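Local atomic coordinates of type C neurotoxin (PDB entry 3PME), a protein that probably anchors the botulinum C/D mosaic neurotoxin to nerve-cell membranes, acting as its receptor-binding domain through contacts with gangliosides and membrane lipids. Residues D115-K121 with R166-E172; Y66-S72 with T144-I149. All coordinates share one frame; numbering follows the deposited sequence.

Contact 1 of 2, residues D115-K121 with R166-E172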
loop_
_atom_site.group_PDB
_atom_site.type_symbol
_atom_site.label_atom_id
_atom_site.label_comp_id
_atom_site.label_asym_id
_atom_site.label_seq_id
_atom_site.Cartn_x
_atom_site.Cartn_y
_atom_site.Cartn_z
ATOM N N ASP A 115 22.499 -9.799 -22.811
ATOM C CA ASP A 115 22.918 -10.885 -23.694
ATOM C C ASP A 115 24.367 -11.322 -23.480
ATOM O O ASP A 115 25.083 -10.792 -22.619
ATOM C CB ASP A 115 22.618 -10.560 -25.172
ATOM C CG ASP A 115 23.568 -9.515 -25.790
ATOM O OD1 ASP A 115 24.662 -9.236 -25.265
ATOM O OD2 ASP A 115 23.213 -8.998 -26.876
ATOM N N ILE A 116 24.800 -12.291 -24.279
ATOM C CA ILE A 116 26.105 -12.902 -24.050
ATOM C C ILE A 116 27.290 -12.013 -24.446
ATOM O O ILE A 116 28.444 -12.348 -24.161
ATOM C CB ILE A 116 26.191 -14.310 -24.691
ATOM C CG1 ILE A 116 25.691 -14.289 -26.139
ATOM C CG2 ILE A 116 25.358 -15.298 -23.887
ATOM C CD1 ILE A 116 26.643 -13.620 -27.124
ATOM N N ASN A 117 26.998 -10.873 -25.068
ATOM C CA ASN A 117 28.022 -9.868 -25.357
ATOM C C ASN A 117 27.999 -8.714 -24.356
ATOM O O ASN A 117 28.642 -7.685 -24.565
ATOM C CB ASN A 117 27.861 -9.333 -26.780
ATOM C CG ASN A 117 28.152 -10.384 -27.824
ATOM O OD1 ASN A 117 27.414 -10.535 -28.793
ATOM N ND2 ASN A 117 29.219 -11.139 -27.611
ATOM N N ARG A 118 27.237 -8.885 -23.280
ATOM C CA ARG A 118 27.088 -7.856 -22.255
ATOM C C ARG A 118 26.297 -6.631 -22.723
ATOM O O ARG A 118 26.270 -5.611 -22.041
ATOM C CB ARG A 118 28.451 -7.446 -21.699
ATOM C CG ARG A 118 29.162 -8.582 -20.978
ATOM C CD ARG A 118 30.474 -8.131 -20.354
ATOM N NE ARG A 118 30.738 -8.851 -19.110
ATOM C CZ ARG A 118 30.179 -8.548 -17.942
ATOM N NH1 ARG A 118 29.323 -7.536 -17.861
ATOM N NH2 ARG A 118 30.468 -9.256 -16.856
ATOM N N LYS A 119 25.650 -6.733 -23.878
ATOM C CA LYS A 119 24.713 -5.700 -24.304
ATOM C C LYS A 119 23.420 -5.890 -23.514
ATOM O O LYS A 119 22.987 -7.019 -23.286
ATOM C CB LYS A 119 24.460 -5.809 -25.809
ATOM C CG LYS A 119 23.424 -4.843 -26.363
ATOM C CD LYS A 119 23.181 -5.079 -27.857
ATOM C CE LYS A 119 22.044 -4.206 -28.378
ATOM N NZ LYS A 119 21.658 -4.553 -29.777
ATOM N N TYR A 120 22.803 -4.804 -23.072
ATOM C CA TYR A 120 21.583 -4.956 -22.288
ATOM C C TYR A 120 20.484 -3.982 -22.696
ATOM O O TYR A 120 20.733 -2.968 -23.360
ATOM C CB TYR A 120 21.865 -4.828 -20.790
ATOM C CG TYR A 120 22.239 -3.434 -20.360
ATOM C CD1 TYR A 120 23.551 -2.993 -20.435
ATOM C CD2 TYR A 120 21.275 -2.560 -19.884
ATOM C CE1 TYR A 120 23.895 -1.718 -20.045
ATOM C CE2 TYR A 120 21.611 -1.282 -19.480
ATOM C CZ TYR A 120 22.921 -0.870 -19.567
ATOM O OH TYR A 120 23.262 0.404 -19.180
ATOM N N LYS A 121 19.262 -4.333 -22.325
ATOM C CA LYS A 121 18.105 -3.450 -22.468
ATOM C C LYS A 121 17.471 -3.329 -21.097
ATOM O O LYS A 121 17.598 -4.233 -20.272
ATOM C CB LYS A 121 17.083 -4.028 -23.451
ATOM C CG LYS A 121 17.609 -4.226 -24.864
ATOM C CD LYS A 121 18.066 -2.907 -25.465
ATOM C CE LYS A 121 18.366 -3.051 -26.953
ATOM N NZ LYS A 121 17.117 -2.960 -27.767
ATOM N N ARG A 166 12.446 -2.883 -26.739
ATOM C CA ARG A 166 12.683 -3.910 -27.736
ATOM C C ARG A 166 13.800 -4.832 -27.265
ATOM O O ARG A 166 14.822 -4.361 -26.774
ATOM C CB ARG A 166 13.060 -3.237 -29.054
ATOM C CG ARG A 166 13.195 -4.162 -30.228
ATOM C CD ARG A 166 13.256 -3.338 -31.513
ATOM N NE ARG A 166 14.386 -2.411 -31.526
ATOM C CZ ARG A 166 14.336 -1.144 -31.115
ATOM N NH1 ARG A 166 13.202 -0.630 -30.647
ATOM N NH2 ARG A 166 15.427 -0.390 -31.167
ATOM N N ILE A 167 13.595 -6.139 -27.390
ATOM C CA ILE A 167 14.646 -7.093 -27.044
ATOM C C ILE A 167 14.940 -8.062 -28.183
ATOM O O ILE A 167 15.866 -8.863 -28.095
ATOM C CB ILE A 167 14.330 -7.891 -25.751
ATOM C CG1 ILE A 167 12.992 -8.629 -25.869
ATOM C CG2 ILE A 167 14.337 -6.972 -24.528
ATOM C CD1 ILE A 167 12.747 -9.634 -24.766
ATOM N N GLU A 168 14.152 -7.973 -29.251
ATOM C CA GLU A 168 14.307 -8.868 -30.387
ATOM C C GLU A 168 15.660 -8.652 -31.046
ATOM O O GLU A 168 16.146 -9.515 -31.778
ATOM C CB GLU A 168 13.188 -8.629 -31.406
ATOM C CG GLU A 168 13.134 -9.663 -32.520
ATOM C CD GLU A 168 12.159 -9.280 -33.623
ATOM O OE1 GLU A 168 11.755 -8.094 -33.676
ATOM O OE2 GLU A 168 11.806 -10.166 -34.435
ATOM N N ASP A 169 16.269 -7.502 -30.781
ATOM C CA ASP A 169 17.560 -7.156 -31.365
ATOM C C ASP A 169 18.768 -7.544 -30.497
ATOM O O ASP A 169 19.914 -7.392 -30.922
ATOM C CB ASP A 169 17.609 -5.660 -31.706
ATOM C CG ASP A 169 17.345 -4.768 -30.498
ATOM O OD1 ASP A 169 16.550 -5.154 -29.612
ATOM O OD2 ASP A 169 17.930 -3.664 -30.442
ATOM N N LEU A 170 18.530 -8.019 -29.279
ATOM C CA LEU A 170 19.630 -8.550 -28.475
ATOM C C LEU A 170 20.151 -9.798 -29.162
ATOM O O LEU A 170 19.441 -10.434 -29.939
ATOM C CB LEU A 170 19.165 -8.921 -27.060
ATOM C CG LEU A 170 18.929 -7.779 -26.069
ATOM C CD1 LEU A 170 18.411 -8.317 -24.727
ATOM C CD2 LEU A 170 20.190 -6.972 -25.866
ATOM N N ASP A 171 21.393 -10.160 -28.870
ATOM C CA ASP A 171 21.868 -11.475 -29.275
ATOM C C ASP A 171 21.451 -12.480 -28.205
ATOM O O ASP A 171 20.561 -12.192 -27.400
ATOM C CB ASP A 171 23.369 -11.431 -29.529
ATOM C CG ASP A 171 23.706 -10.566 -30.737
ATOM O OD1 ASP A 171 23.090 -10.785 -31.798
ATOM O OD2 ASP A 171 24.551 -9.653 -30.618
ATOM N N GLU A 172 22.057 -13.662 -28.202
ATOM C CA GLU A 172 21.607 -14.715 -27.303
ATOM C C GLU A 172 21.614 -14.298 -25.829
ATOM O O GLU A 172 22.546 -13.653 -25.354
ATOM C CB GLU A 172 22.461 -15.980 -27.481
ATOM C CG GLU A 172 22.291 -16.676 -28.827
ATOM C CD GLU A 172 23.312 -16.243 -29.866
ATOM O OE1 GLU A 172 23.872 -15.133 -29.760
ATOM O OE2 GLU A 172 23.549 -17.027 -30.808
HETATM O O HOH W 1 25.022 -8.245 -28.609
#
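At one edge of the lectin-like beta-sandwich, the hairpin turn between strands 108-114 and 120-126 rests against the loop that follows strand 160-166, and Asp-115 and Ile-116 meet Asp-171 and Glu-172 there. Asp-115 is the hub. Its CG sits between its own backbone N and carbonyl carbon (chi1 74°), which lets one carboxylate oxygen serve the turn while the other serves the loop. OD1 accepts Asn-117 N at 2.9 Å, forming an Asx turn, and Lys-119 N at 3.0 Å, the two N-H groups arriving over opposite faces of the carboxylate. OD2 takes Asp-171 N at 2.9 Å on its anti side. Next to it, Ile-116 N donates to Glu-172 O at 2.8 Å, and Ile-116 CG1 leans over the same oxygen. The carboxylates of Asp-115 and Asp-171 run alongside each other, their planes 21° apart; a water between them probably eases the like charges, although its very short distances leave the details doubtful.

Since strands 108-114 and 160-166 belong to different sheets of the sandwich, the contact ties the two sheets together at this edge. Further along, Lys-121 bends at chi2 and chi4, so that NZ turns back onto the loop and binds Arg-166 O at 2.9 Å from above the carbonyl plane. The carboxylate of Asp-169 grips the same ammonium with both oxygens, OD1 and OD2 each offering its syn lone pair to Lys-121 NZ at 2.9 Å. Lys-119 runs out extended, and its NZ makes a long salt bridge to Asp-169 OD2. Leu-170 CD2 packs against the aliphatic parts of both lysines, 3.9 Å from Lys-119 CG and similarly close to Lys-121 CG, while Leu-113 of strand 108-114 also touches the leucine.

Contact 2 of 2, residues Y66-S72 with T144-I149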
loop_
_atom_site.group_PDB
_atom_site.type_symbol
_atom_site.label_atom_id
_atom_site.label_comp_id
_atom_site.label_asym_id
_atom_site.label_seq_id
_atom_site.Cartn_x
_atom_site.Cartn_y
_atom_site.Cartn_z
ATOM N N TYR A 66 12.192 -19.825 -22.476
ATOM C CA TYR A 66 13.238 -19.200 -23.263
ATOM C C TYR A 66 12.668 -18.327 -24.379
ATOM O O TYR A 66 13.383 -17.515 -24.960
ATOM C CB TYR A 66 14.198 -20.252 -23.820
ATOM C CG TYR A 66 15.554 -20.252 -23.147
ATOM C CD1 TYR A 66 16.403 -19.162 -23.266
ATOM C CD2 TYR A 66 15.991 -21.347 -22.416
ATOM C CE1 TYR A 66 17.647 -19.158 -22.671
ATOM C CE2 TYR A 66 17.232 -21.354 -21.803
ATOM C CZ TYR A 66 18.057 -20.254 -21.940
ATOM O OH TYR A 66 19.295 -20.248 -21.347
ATOM N N GLU A 67 11.381 -18.490 -24.678
ATOM C CA GLU A 67 10.727 -17.669 -25.693
ATOM C C GLU A 67 9.842 -16.590 -25.080
ATOM O O GLU A 67 9.785 -15.467 -25.575
ATOM C CB GLU A 67 9.879 -18.540 -26.624
ATOM C CG GLU A 67 10.596 -19.774 -27.152
ATOM C CD GLU A 67 9.629 -20.789 -27.743
ATOM O OE1 GLU A 67 8.635 -20.368 -28.377
ATOM O OE2 GLU A 67 9.857 -22.006 -27.566
ATOM N N ASN A 68 9.143 -16.940 -24.006
ATOM C CA ASN A 68 8.233 -15.998 -23.364
ATOM C C ASN A 68 8.055 -16.270 -21.877
ATOM O O ASN A 68 7.989 -17.420 -21.445
ATOM C CB ASN A 68 6.871 -15.971 -24.074
ATOM C CG ASN A 68 6.343 -17.359 -24.412
ATOM O OD1 ASN A 68 6.372 -18.277 -23.589
ATOM N ND2 ASN A 68 5.851 -17.514 -25.643
ATOM N N SER A 69 7.977 -15.202 -21.086
ATOM C CA SER A 69 7.842 -15.363 -19.646
ATOM C C SER A 69 7.182 -14.139 -19.051
ATOM O O SER A 69 7.087 -13.094 -19.696
ATOM C CB SER A 69 9.215 -15.510 -19.001
ATOM O OG SER A 69 9.917 -14.282 -19.103
ATOM N N SER A 70 6.742 -14.279 -17.806
ATOM C CA SER A 70 6.292 -13.143 -17.019
ATOM C C SER A 70 6.849 -13.278 -15.613
ATOM O O SER A 70 7.012 -14.384 -15.095
ATOM C CB SER A 70 4.767 -13.064 -16.974
ATOM O OG SER A 70 4.215 -13.046 -18.291
ATOM N N VAL A 71 7.139 -12.143 -14.996
ATOM C CA VAL A 71 7.586 -12.133 -13.621
ATOM C C VAL A 71 6.648 -11.184 -12.887
ATOM O O VAL A 71 6.418 -10.076 -13.360
ATOM C CB VAL A 71 9.027 -11.616 -13.518
ATOM C CG1 VAL A 71 9.437 -11.545 -12.067
ATOM C CG2 VAL A 71 9.991 -12.513 -14.341
ATOM N N SER A 72 6.079 -11.608 -11.763
ATOM C CA SER A 72 5.222 -10.713 -10.995
ATOM C C SER A 72 5.578 -10.747 -9.515
ATOM O O SER A 72 6.018 -11.763 -9.001
ATOM C CB SER A 72 3.745 -11.048 -11.197
ATOM O OG SER A 72 3.400 -12.274 -10.570
ATOM N N THR A 144 4.771 -6.202 -12.816
ATOM C CA THR A 144 4.727 -7.353 -13.710
ATOM C C THR A 144 5.572 -7.039 -14.921
ATOM O O THR A 144 5.397 -5.995 -15.564
ATOM C CB THR A 144 3.312 -7.705 -14.184
ATOM O OG1 THR A 144 2.408 -7.702 -13.074
ATOM C CG2 THR A 144 3.321 -9.095 -14.824
ATOM N N ILE A 145 6.504 -7.937 -15.204
ATOM C CA ILE A 145 7.340 -7.827 -16.393
ATOM C C ILE A 145 6.966 -8.963 -17.331
ATOM O O ILE A 145 6.981 -10.119 -16.915
ATOM C CB ILE A 145 8.831 -8.003 -16.059
ATOM C CG1 ILE A 145 9.264 -7.109 -14.895
ATOM C CG2 ILE A 145 9.689 -7.740 -17.308
ATOM C CD1 ILE A 145 9.171 -5.682 -15.200
ATOM N N THR A 146 6.628 -8.648 -18.584
ATOM C CA THR A 146 6.475 -9.712 -19.586
ATOM C C THR A 146 7.644 -9.635 -20.566
ATOM O O THR A 146 8.151 -8.547 -20.869
ATOM C CB THR A 146 5.116 -9.666 -20.336
ATOM O OG1 THR A 146 5.034 -8.475 -21.138
ATOM C CG2 THR A 146 3.940 -9.696 -19.355
ATOM N N ASN A 147 8.085 -10.799 -21.029
ATOM C CA ASN A 147 9.222 -10.877 -21.942
ATOM C C ASN A 147 8.865 -11.759 -23.112
ATOM O O ASN A 147 8.364 -12.856 -22.931
ATOM C CB ASN A 147 10.437 -11.486 -21.239
ATOM C CG ASN A 147 10.862 -10.707 -20.007
ATOM O OD1 ASN A 147 11.522 -9.675 -20.106
ATOM N ND2 ASN A 147 10.497 -11.212 -18.836
ATOM N N ASN A 148 9.120 -11.278 -24.320
ATOM C CA ASN A 148 8.971 -12.132 -25.485
ATOM C C ASN A 148 10.130 -11.914 -26.444
ATOM O O ASN A 148 10.347 -10.812 -26.950
ATOM C CB ASN A 148 7.624 -11.912 -26.181
ATOM C CG ASN A 148 7.254 -13.061 -27.094
ATOM O OD1 ASN A 148 8.063 -13.504 -27.911
ATOM N ND2 ASN A 148 6.031 -13.559 -26.957
ATOM N N ILE A 149 10.884 -12.979 -26.655
ATOM C CA ILE A 149 12.081 -12.920 -27.481
ATOM C C ILE A 149 11.754 -12.511 -28.916
ATOM O O ILE A 149 12.637 -12.095 -29.667
ATOM C CB ILE A 149 12.827 -14.268 -27.449
ATOM C CG1 ILE A 149 14.290 -14.075 -27.844
ATOM C CG2 ILE A 149 12.121 -15.296 -28.310
ATOM C CD1 ILE A 149 15.007 -13.074 -26.962
#
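Ser-69 and Asn-147 form a hydrogen-bonded pair of the antiparallel sheet, Ser-69 N reaching Asn-147 O at 3.0 Å and Asn-147 N returning to Ser-69 O at 2.8 Å. Their side chains add a further bond: Asn-147 ND2 donates to Ser-69 OG at 3.1 Å, the hydroxyl lying 21° out of the amide plane. Ser-69 OG is placed for this by its position between the backbone N and the carbonyl carbon (chi1 68°). Two residues along, Val-71 and Ile-145 pair through both of their N-H and C=O groups, and Val-71 CB packs 4.4 Å from Ile-145 CB. At the far end, Ile-149 N donates to Glu-67 O over 2.9 Å, carrying the pairing one step past the strands.

Val-71, Ile-145 and Asn-147 share a face, on which all three touch Trp-111 of the opposing sheet. Ser-70 and Thr-146 lie on the other face, Thr-146 CG2 standing 3.5 Å from Ser-70 OG. That hydroxyl is bonded to Lys-203 O and Leu-205 N; Asn-148 ND2 bonds to Glu-204 OE1, and its OD1 accepts from Met-150 N. Strands 193-201 and 152-157 flank the pair within the sheet. The chemistry thus splits by face: apolar carbons and one amide-hydroxyl bond turn toward the sandwich interior, while on the reverse the Ser-70 hydroxyl and Asn-148 ND2 bind the chain after strand 193-201.

Contacts 1 and 2 lie about 15 Å apart, centre to centre, within the N-terminal lectin-like domain, and their segments alternate along the chain. They meet directly through the loop 166-172: Ile-167 CD1 packs 3.5 Å from Asn-148 O, and Glu-168 CG lies 3.8 Å from Ile-149 O. Strand 108-114 reaches both, through Leu-113 at contact 1 and Trp-111 at contact 2. Contact 2 is internal pairing within one sheet, whereas contact 1 joins the opposing sheet's hairpin to a loop leaving the first. Neither holds a ligand; ganglioside recognition in this toxin family belongs mainly to the C-terminal trefoil domain.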